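Local coordinates for protein (R)-specific secondary-alkylsulfatase (Pseudomonas sp., PDB 4AXH) that hydrolyses secondary alkyl sulfates with inversion of configuration, a zinc-dependent reaction that turns (R)-sulfate esters into (S)-alcohols and sulfate, at residues E58-A63 with N112-L117; A463-M468 with N485-A490; I583-R588 with G643-L648. All coordinates share one frame; numbering follows the deposited sequence.

Interaction 1: residues E58-A63 with N112-L117; sequences EEFEAA and NNIAGL
Ile114 meets Ala63 and Phe60 in a small apolar junction, a worked example of how a single branched side chain can tie a helix to a loop. Ala63 and Ile114 have their CA atoms 6.4 Å apart, the closest such pair between residues 58-63 and 112-117. Followed outward, the isoleucine touches the helix with CB and with the ends of both branches. Its CB stands 4.1 Å from the methyl CB of Ala63. Here the two branches part. CG2, anti to the backbone N of Ile114, comes to 3.4 Å from the backbone O of Ala63, a van der Waals touch of a methyl on a carbonyl. CG1 takes the position anti to the carbonyl carbon (chi1 -61°) and carries CD1 over to the side chains of the helix. There CD1 packs 3.7 Å from CB of Ala63 and 4.1 Å from CD1 of Phe60. The methyl reaches the phenyl ring at its edge, near the ring plane, and the two side chains cross at about a right angle; the Phe60 side chain also packs against Arg107, Gln110 and Leu111 of helix 103-111.

Ile114 is the centre of an inverse gamma turn, placed between that helix and strand 116-119. The strand belongs to the large mixed sheet of the metallo-beta-lactamase fold, one of whose outermost strands, 67-70, follows soon after helix 58-64. Leu117 continues the sheet through backbone hydrogen bonds with Ile68 and Ala69. Chemically the junction is almost wholly hydrocarbon against hydrocarbon; with neither a charge nor a hydrogen bond joining the two segments, it rests on dispersion and on the exclusion of water, with Ile114 supplying every touch from the 112-117 side.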
loop_
_atom_site.group_PDB
_atom_site.type_symbol
_atom_site.label_atom_id
_atom_site.label_comp_id
_atom_site.label_asym_id
_atom_site.label_seq_id
_atom_site.Cartn_x
_atom_site.Cartn_y
_atom_site.Cartn_z
ATOM N N GLU A 58 -10.731 -35.366 6.538
ATOM C CA GLU A 58 -9.550 -35.152 7.387
ATOM C C GLU A 58 -9.742 -33.963 8.343
ATOM O O GLU A 58 -9.381 -34.079 9.508
ATOM C CB GLU A 58 -8.313 -34.930 6.520
ATOM C CG GLU A 58 -7.515 -36.189 6.234
ATOM C CD GLU A 58 -6.049 -35.945 5.914
ATOM O OE1 GLU A 58 -5.375 -35.232 6.698
ATOM O OE2 GLU A 58 -5.563 -36.492 4.897
ATOM N N GLU A 59 -10.336 -32.847 7.861
ATOM C CA GLU A 59 -10.565 -31.668 8.676
ATOM C C GLU A 59 -11.601 -31.915 9.774
ATOM O O GLU A 59 -11.388 -31.461 10.894
ATOM C CB GLU A 59 -10.860 -30.418 7.827
ATOM C CG GLU A 59 -9.710 -30.006 6.925
ATOM C CD GLU A 59 -9.648 -28.530 6.568
ATOM O OE1 GLU A 59 -10.700 -27.945 6.226
ATOM O OE2 GLU A 59 -8.529 -27.967 6.583
ATOM N N PHE A 60 -12.703 -32.662 9.465
ATOM C CA PHE A 60 -13.727 -33.049 10.438
ATOM C C PHE A 60 -13.131 -33.921 11.515
ATOM O O PHE A 60 -13.494 -33.755 12.673
ATOM C CB PHE A 60 -14.888 -33.770 9.779
ATOM C CG PHE A 60 -15.830 -32.810 9.106
ATOM C CD1 PHE A 60 -16.544 -31.863 9.852
ATOM C CD2 PHE A 60 -16.027 -32.861 7.738
ATOM C CE1 PHE A 60 -17.388 -30.962 9.232
ATOM C CE2 PHE A 60 -16.886 -31.971 7.123
ATOM C CZ PHE A 60 -17.560 -31.023 7.873
ATOM N N GLU A 61 -12.196 -34.824 11.150
ATOM C CA GLU A 61 -11.501 -35.691 12.090
ATOM C C GLU A 61 -10.575 -34.841 12.949
ATOM O O GLU A 61 -10.521 -35.052 14.153
ATOM C CB GLU A 61 -10.713 -36.809 11.368
ATOM C CG GLU A 61 -10.385 -37.995 12.272
ATOM C CD GLU A 61 -9.094 -38.745 11.972
ATOM O OE1 GLU A 61 -9.050 -39.482 10.958
ATOM O OE2 GLU A 61 -8.134 -38.614 12.769
ATOM N N ALA A 62 -9.855 -33.881 12.332
ATOM C CA ALA A 62 -8.923 -33.007 13.057
ATOM C C ALA A 62 -9.647 -31.992 13.982
ATOM O O ALA A 62 -9.096 -31.577 14.976
ATOM C CB ALA A 62 -8.034 -32.295 12.095
ATOM N N ALA A 63 -10.873 -31.636 13.675
ATOM C CA ALA A 63 -11.604 -30.722 14.522
ATOM C C ALA A 63 -12.249 -31.442 15.711
ATOM O O ALA A 63 -12.212 -30.903 16.807
ATOM C CB ALA A 63 -12.658 -29.966 13.709
ATOM N N ASN A 112 -16.292 -24.896 11.757
ATOM C CA ASN A 112 -16.248 -23.774 12.701
ATOM C C ASN A 112 -17.292 -23.873 13.817
ATOM O O ASN A 112 -17.278 -23.057 14.745
ATOM C CB ASN A 112 -16.323 -22.427 11.939
ATOM C CG ASN A 112 -15.038 -22.045 11.247
ATOM O OD1 ASN A 112 -13.949 -22.380 11.706
ATOM N ND2 ASN A 112 -15.128 -21.311 10.139
ATOM N N ASN A 113 -18.179 -24.877 13.726
ATOM C CA ASN A 113 -19.219 -25.190 14.701
ATOM C C ASN A 113 -18.673 -26.114 15.772
ATOM O O ASN A 113 -19.259 -26.197 16.858
ATOM C CB ASN A 113 -20.419 -25.841 14.039
ATOM C CG ASN A 113 -21.327 -24.925 13.300
ATOM O OD1 ASN A 113 -21.552 -25.078 12.111
ATOM N ND2 ASN A 113 -21.995 -24.069 14.001
ATOM N N ILE A 114 -17.555 -26.823 15.473
ATOM C CA ILE A 114 -16.906 -27.730 16.429
ATOM C C ILE A 114 -16.253 -26.882 17.517
ATOM O O ILE A 114 -15.089 -26.487 17.393
ATOM C CB ILE A 114 -16.013 -28.843 15.775
ATOM C CG1 ILE A 114 -16.869 -29.748 14.852
ATOM C CG2 ILE A 114 -15.355 -29.730 16.846
ATOM C CD1 ILE A 114 -16.311 -29.999 13.467
ATOM N N ALA A 115 -17.073 -26.528 18.537
ATOM C CA ALA A 115 -16.698 -25.642 19.649
ATOM C C ALA A 115 -16.548 -26.360 20.985
ATOM O O ALA A 115 -17.191 -27.392 21.221
ATOM C CB ALA A 115 -17.710 -24.518 19.786
ATOM N N GLY A 116 -15.694 -25.801 21.842
ATOM C CA GLY A 116 -15.487 -26.338 23.179
ATOM C C GLY A 116 -14.054 -26.425 23.653
ATOM O O GLY A 116 -13.191 -25.641 23.227
ATOM N N LEU A 117 -13.822 -27.362 24.607
ATOM C CA LEU A 117 -12.510 -27.611 25.205
ATOM C C LEU A 117 -11.954 -28.844 24.552
ATOM O O LEU A 117 -12.685 -29.807 24.368
ATOM C CB LEU A 117 -12.597 -27.765 26.752
ATOM C CG LEU A 117 -11.289 -28.134 27.487
ATOM C CD1 LEU A 117 -10.264 -27.041 27.384
ATOM C CD2 LEU A 117 -11.560 -28.568 28.924
#

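Interaction 2: residues A463-M468 with N485-A490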
loop_
_atom_site.group_PDB
_atom_site.type_symbol
_atom_site.label_atom_id
_atom_site.label_comp_id
_atom_site.label_asym_id
_atom_site.label_seq_id
_atom_site.Cartn_x
_atom_site.Cartn_y
_atom_site.Cartn_z
ATOM N N ALA A 463 -35.092 2.057 -18.772
ATOM C CA ALA A 463 -34.279 1.256 -19.697
ATOM C C ALA A 463 -33.235 0.443 -18.941
ATOM O O ALA A 463 -33.105 -0.758 -19.188
ATOM C CB ALA A 463 -33.613 2.145 -20.732
ATOM N N VAL A 464 -32.546 1.081 -17.968
ATOM C CA VAL A 464 -31.552 0.412 -17.135
ATOM C C VAL A 464 -32.218 -0.684 -16.279
ATOM O O VAL A 464 -31.641 -1.756 -16.132
ATOM C CB VAL A 464 -30.607 1.378 -16.352
ATOM C CG1 VAL A 464 -29.996 2.426 -17.270
ATOM C CG2 VAL A 464 -31.308 2.056 -15.192
ATOM N N LEU A 465 -33.470 -0.443 -15.815
ATOM C CA LEU A 465 -34.284 -1.377 -15.021
ATOM C C LEU A 465 -34.701 -2.633 -15.823
ATOM O O LEU A 465 -34.759 -3.727 -15.257
ATOM C CB LEU A 465 -35.536 -0.672 -14.451
ATOM C CG LEU A 465 -35.426 -0.045 -13.045
ATOM C CD1 LEU A 465 -36.351 1.135 -12.901
ATOM C CD2 LEU A 465 -35.772 -1.042 -11.957
ATOM N N LYS A 466 -35.002 -2.470 -17.126
ATOM C CA LYS A 466 -35.389 -3.562 -18.032
ATOM C C LYS A 466 -34.163 -4.443 -18.291
ATOM O O LYS A 466 -34.276 -5.668 -18.290
ATOM C CB LYS A 466 -35.920 -2.984 -19.366
ATOM C CG LYS A 466 -36.979 -3.845 -20.065
ATOM C CD LYS A 466 -36.394 -4.862 -21.046
ATOM C CE LYS A 466 -37.438 -5.855 -21.488
ATOM N NZ LYS A 466 -36.826 -7.077 -22.073
ATOM N N GLN A 467 -32.998 -3.793 -18.504
ATOM C CA GLN A 467 -31.690 -4.411 -18.714
ATOM C C GLN A 467 -31.235 -5.164 -17.468
ATOM O O GLN A 467 -30.662 -6.247 -17.582
ATOM C CB GLN A 467 -30.655 -3.348 -19.054
ATOM C CG GLN A 467 -30.786 -2.803 -20.455
ATOM C CD GLN A 467 -29.515 -2.131 -20.854
ATOM O OE1 GLN A 467 -28.427 -2.708 -20.737
ATOM N NE2 GLN A 467 -29.624 -0.899 -21.328
ATOM N N MET A 468 -31.479 -4.580 -16.293
ATOM C CA MET A 468 -31.171 -5.149 -14.992
ATOM C C MET A 468 -31.990 -6.437 -14.822
ATOM O O MET A 468 -31.439 -7.457 -14.385
ATOM C CB MET A 468 -31.581 -4.155 -13.899
ATOM C CG MET A 468 -30.510 -3.839 -12.888
ATOM S SD MET A 468 -31.156 -2.904 -11.458
ATOM C CE MET A 468 -31.355 -1.269 -12.201
ATOM N N ASN A 485 -26.083 -0.340 -9.290
ATOM C CA ASN A 485 -25.273 0.621 -8.541
ATOM C C ASN A 485 -25.369 1.991 -9.181
ATOM O O ASN A 485 -25.497 2.989 -8.471
ATOM C CB ASN A 485 -23.788 0.170 -8.425
ATOM C CG ASN A 485 -23.035 0.857 -7.304
ATOM O OD1 ASN A 485 -23.467 0.826 -6.127
ATOM N ND2 ASN A 485 -21.909 1.516 -7.648
ATOM N N HIS A 486 -25.337 2.032 -10.525
ATOM C CA HIS A 486 -25.445 3.281 -11.278
ATOM C C HIS A 486 -26.789 3.944 -11.034
ATOM O O HIS A 486 -26.827 5.151 -10.822
ATOM C CB HIS A 486 -25.204 3.060 -12.778
ATOM C CG HIS A 486 -23.761 2.858 -13.113
ATOM N ND1 HIS A 486 -22.754 3.758 -13.188
ATOM C CD2 HIS A 486 -23.256 1.606 -13.378
ATOM C CE1 HIS A 486 -21.620 3.063 -13.512
ATOM N NE2 HIS A 486 -21.964 1.782 -13.599
ATOM N N LEU A 487 -27.875 3.146 -11.012
ATOM C CA LEU A 487 -29.214 3.667 -10.790
ATOM C C LEU A 487 -29.437 4.137 -9.367
ATOM O O LEU A 487 -29.881 5.272 -9.193
ATOM C CB LEU A 487 -30.328 2.715 -11.268
ATOM C CG LEU A 487 -31.728 3.354 -11.401
ATOM C CD1 LEU A 487 -31.706 4.620 -12.246
ATOM C CD2 LEU A 487 -32.716 2.382 -11.990
ATOM N N VAL A 488 -29.121 3.286 -8.364
ATOM C CA VAL A 488 -29.257 3.597 -6.933
ATOM C C VAL A 488 -28.490 4.886 -6.560
ATOM O O VAL A 488 -29.036 5.702 -5.830
ATOM C CB VAL A 488 -28.948 2.374 -6.010
ATOM C CG1 VAL A 488 -28.840 2.767 -4.533
ATOM C CG2 VAL A 488 -29.996 1.284 -6.196
ATOM N N PHE A 489 -27.284 5.108 -7.115
ATOM C CA PHE A 489 -26.532 6.335 -6.838
ATOM C C PHE A 489 -27.078 7.570 -7.572
ATOM O O PHE A 489 -27.028 8.668 -7.020
ATOM C CB PHE A 489 -25.029 6.131 -7.045
ATOM C CG PHE A 489 -24.367 5.559 -5.817
ATOM C CD1 PHE A 489 -24.503 4.212 -5.497
ATOM C CD2 PHE A 489 -23.637 6.372 -4.959
ATOM C CE1 PHE A 489 -23.918 3.690 -4.338
ATOM C CE2 PHE A 489 -23.029 5.844 -3.816
ATOM C CZ PHE A 489 -23.181 4.509 -3.509
ATOM N N ALA A 490 -27.635 7.383 -8.787
ATOM C CA ALA A 490 -28.241 8.449 -9.581
ATOM C C ALA A 490 -29.530 8.929 -8.905
ATOM O O ALA A 490 -29.829 10.123 -8.930
ATOM C CB ALA A 490 -28.547 7.945 -10.985
#
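Leu487 pushes its isobutyl group into the side of helix 461-474 and touches Val464, Leu465 and Met468 there, showing how one leucine can organise a helix-helix interface. It has by far the largest buried surface of the contact, followed by Val464 and Met468. CG of Leu487 lies anti to its backbone N (chi1 -165°), which sends the two methyls away from their own helix. CD2 does most of the touching: it lies 3.5 Å from CG2 of Val464, while CD1 of Leu487 stays 3.9 Å from the same CG2, so the valine methyl faces the fork of the leucine. The two side chains meet at an oblique angle.

Met468, one helical turn on from Val464, bends at chi3 (-75°) and brings its terminal methyl CE to 3.9 Å from CD2 of Leu487. From the flank Leu465 adds its branch point, CG, 3.8 Å from that CD2, its side chain crossing the leucine at about a right angle. A single methyl is thus gripped by three residues.

The short helical segments run roughly antiparallel, 146° between their directions, their axes 10.6 Å apart at closest approach, consistent with a helical hairpin of a TPR-like region. Val455 of helix 447-457 packs on both Val464 and Leu487, while His486 and Gln467 hydrogen-bond to Tyr454 and to the backbone O of Ala457, both of the second subunit. The chemistry thus divides, with apolar groups holding the hairpin together inside and polar groups meeting the partner of the homodimer.

Interaction 3: residues I583-R588 with G643-L648; sequences IALTLR and GEFFGL
Strand 581-588 packs against the end of helix 640-646 with the two backbones well separated, Leu587 and Phe645 having the nearest CA atoms at 8.7 Å, so that side chains alone bridge the distance. They do so in two couples, each a residue of the strand with one of the helix or of the loop that follows. Leu585 and Leu587, two residues apart, extend from the same face of the strand, as alternate residues of a beta-strand do.

In the first couple CD1 of Leu585 approaches the far end of the Phe645 ring, 4.1 Å from CZ and 4.2 Å from CE2. The methyl comes in obliquely to the ring, and the two side chains cross at about a right angle. Phe645 has CG anti to its backbone N (chi1 165°), which carries the phenyl from the helix toward the strand, where Leu592 of strand 591-596 and Leu556 of helix 549-559 also pack on it. The second couple is aliphatic: CD2 of Leu587 meets CD1 of Leu648 at 4.0 Å, the two leucines crossing at a slant. Leu560 touches both of them and extends this apolar patch.

Helix 640-646 thereby packs on part of one face of the five-stranded sheet, in the C-terminal domain that belongs to the SCP2 clan. Alternation along the strand puts Arg588 to a different use: it forms salt bridges with Asp371 and Asp374 of the second subunit. On the helix, Glu644 is paired with Lys640 and hydrogen-bonded to His568. Since one couple joins a methyl to a phenyl and the other two methyls, the helix and the loop after it are held on the strand by hydrophobic burial, whose grip depends on close fit rather than on the direction of any bond.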
loop_
_atom_site.group_PDB
_atom_site.type_symbol
_atom_site.label_atom_id
_atom_site.label_comp_id
_atom_site.label_asym_id
_atom_site.label_seq_id
_atom_site.Cartn_x
_atom_site.Cartn_y
_atom_site.Cartn_z
ATOM N N ILE A 583 4.498 19.104 24.375
ATOM C CA ILE A 583 4.106 18.995 22.978
ATOM C C ILE A 583 3.672 20.356 22.437
ATOM O O ILE A 583 2.865 21.036 23.061
ATOM C CB ILE A 583 3.138 17.779 22.707
ATOM C CG1 ILE A 583 2.663 17.650 21.237
ATOM C CG2 ILE A 583 2.016 17.609 23.732
ATOM C CD1 ILE A 583 1.566 18.597 20.759
ATOM N N ALA A 584 4.229 20.758 21.290
ATOM C CA ALA A 584 3.942 22.047 20.675
ATOM C C ALA A 584 3.071 21.959 19.414
ATOM O O ALA A 584 3.559 21.609 18.334
ATOM C CB ALA A 584 5.247 22.788 20.389
ATOM N N LEU A 585 1.780 22.298 19.556
ATOM C CA LEU A 585 0.845 22.328 18.426
ATOM C C LEU A 585 0.990 23.617 17.680
ATOM O O LEU A 585 1.414 24.624 18.248
ATOM C CB LEU A 585 -0.625 22.221 18.862
ATOM C CG LEU A 585 -1.148 20.935 19.483
ATOM C CD1 LEU A 585 -2.655 21.047 19.709
ATOM C CD2 LEU A 585 -0.906 19.756 18.573
ATOM N N THR A 586 0.622 23.590 16.400
ATOM C CA THR A 586 0.601 24.736 15.487
ATOM C C THR A 586 -0.542 24.571 14.492
ATOM O O THR A 586 -0.668 23.509 13.883
ATOM C CB THR A 586 1.992 25.099 14.876
ATOM O OG1 THR A 586 1.836 25.510 13.513
ATOM C CG2 THR A 586 3.049 23.981 14.995
ATOM N N LEU A 587 -1.418 25.588 14.390
ATOM C CA LEU A 587 -2.574 25.617 13.474
ATOM C C LEU A 587 -2.315 26.698 12.454
ATOM O O LEU A 587 -2.276 27.873 12.804
ATOM C CB LEU A 587 -3.905 25.865 14.226
ATOM C CG LEU A 587 -5.144 26.269 13.397
ATOM C CD1 LEU A 587 -5.490 25.232 12.342
ATOM C CD2 LEU A 587 -6.340 26.520 14.301
ATOM N N ARG A 588 -2.096 26.299 11.207
ATOM C CA ARG A 588 -1.763 27.220 10.123
ATOM C C ARG A 588 -2.470 26.780 8.876
ATOM O O ARG A 588 -2.427 25.605 8.532
ATOM C CB ARG A 588 -0.241 27.223 9.893
ATOM C CG ARG A 588 0.283 28.528 9.357
ATOM C CD ARG A 588 1.797 28.569 9.391
ATOM N NE ARG A 588 2.336 28.075 8.132
ATOM C CZ ARG A 588 2.885 28.841 7.194
ATOM N NH1 ARG A 588 3.014 30.150 7.384
ATOM N NH2 ARG A 588 3.327 28.305 6.070
ATOM N N GLY A 643 -10.495 27.194 23.781
ATOM C CA GLY A 643 -11.914 27.015 23.490
ATOM C C GLY A 643 -12.214 27.207 22.018
ATOM O O GLY A 643 -13.062 26.500 21.455
ATOM N N GLU A 644 -11.485 28.164 21.395
ATOM C CA GLU A 644 -11.521 28.514 19.976
ATOM C C GLU A 644 -11.088 27.278 19.178
ATOM O O GLU A 644 -11.813 26.842 18.276
ATOM C CB GLU A 644 -10.555 29.701 19.711
ATOM C CG GLU A 644 -10.547 30.233 18.281
ATOM C CD GLU A 644 -9.629 31.413 17.985
ATOM O OE1 GLU A 644 -9.120 32.046 18.939
ATOM O OE2 GLU A 644 -9.437 31.716 16.784
ATOM N N PHE A 645 -9.927 26.696 19.552
ATOM C CA PHE A 645 -9.372 25.512 18.914
ATOM C C PHE A 645 -10.351 24.335 18.944
ATOM O O PHE A 645 -10.612 23.754 17.894
ATOM C CB PHE A 645 -7.998 25.154 19.515
ATOM C CG PHE A 645 -7.496 23.775 19.181
ATOM C CD1 PHE A 645 -7.283 23.394 17.858
ATOM C CD2 PHE A 645 -7.231 22.854 20.187
ATOM C CE1 PHE A 645 -6.839 22.109 17.548
ATOM C CE2 PHE A 645 -6.784 21.569 19.878
ATOM C CZ PHE A 645 -6.592 21.205 18.560
ATOM N N PHE A 646 -10.933 24.041 20.115
ATOM C CA PHE A 646 -11.902 22.967 20.317
ATOM C C PHE A 646 -13.222 23.152 19.561
ATOM O O PHE A 646 -13.930 22.170 19.305
ATOM C CB PHE A 646 -12.137 22.740 21.820
ATOM C CG PHE A 646 -11.038 21.935 22.461
ATOM C CD1 PHE A 646 -9.805 22.510 22.743
ATOM C CD2 PHE A 646 -11.207 20.584 22.715
ATOM C CE1 PHE A 646 -8.769 21.751 23.293
ATOM C CE2 PHE A 646 -10.174 19.829 23.277
ATOM C CZ PHE A 646 -8.959 20.418 23.561
ATOM N N GLY A 647 -13.525 24.400 19.200
ATOM C CA GLY A 647 -14.726 24.768 18.454
ATOM C C GLY A 647 -14.618 24.471 16.977
ATOM O O GLY A 647 -15.626 24.459 16.265
ATOM N N LEU A 648 -13.388 24.212 16.519
ATOM C CA LEU A 648 -13.040 23.916 15.127
ATOM C C LEU A 648 -12.943 22.409 14.843
ATOM O O LEU A 648 -12.624 22.010 13.722
ATOM C CB LEU A 648 -11.705 24.612 14.784
ATOM C CG LEU A 648 -11.712 26.133 14.884
ATOM C CD1 LEU A 648 -10.309 26.681 14.897
ATOM C CD2 LEU A 648 -12.562 26.749 13.789
#

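In the fold
Along the chain the three contacts follow in series, interaction 1 first and interaction 3 last, each closing before the next opens. Each belongs to a different part of the protein: interaction 1 lies beside the large mixed sheet of the metallo-beta-lactamase fold, interaction 2 in the helical dimerisation region, and interaction 3 in the C-terminal domain with its five-stranded sheet. The centre of interaction 2 is about 45 Å from that of interaction 1 and about 46 Å from that of interaction 3; the outer two, about 55 Å apart, lie on opposite sides of the chain's centre. Each unit thus has its own apolar contact, away from the zinc and sulfate sites, while segments of interactions 2 and 3 also reach the second subunit.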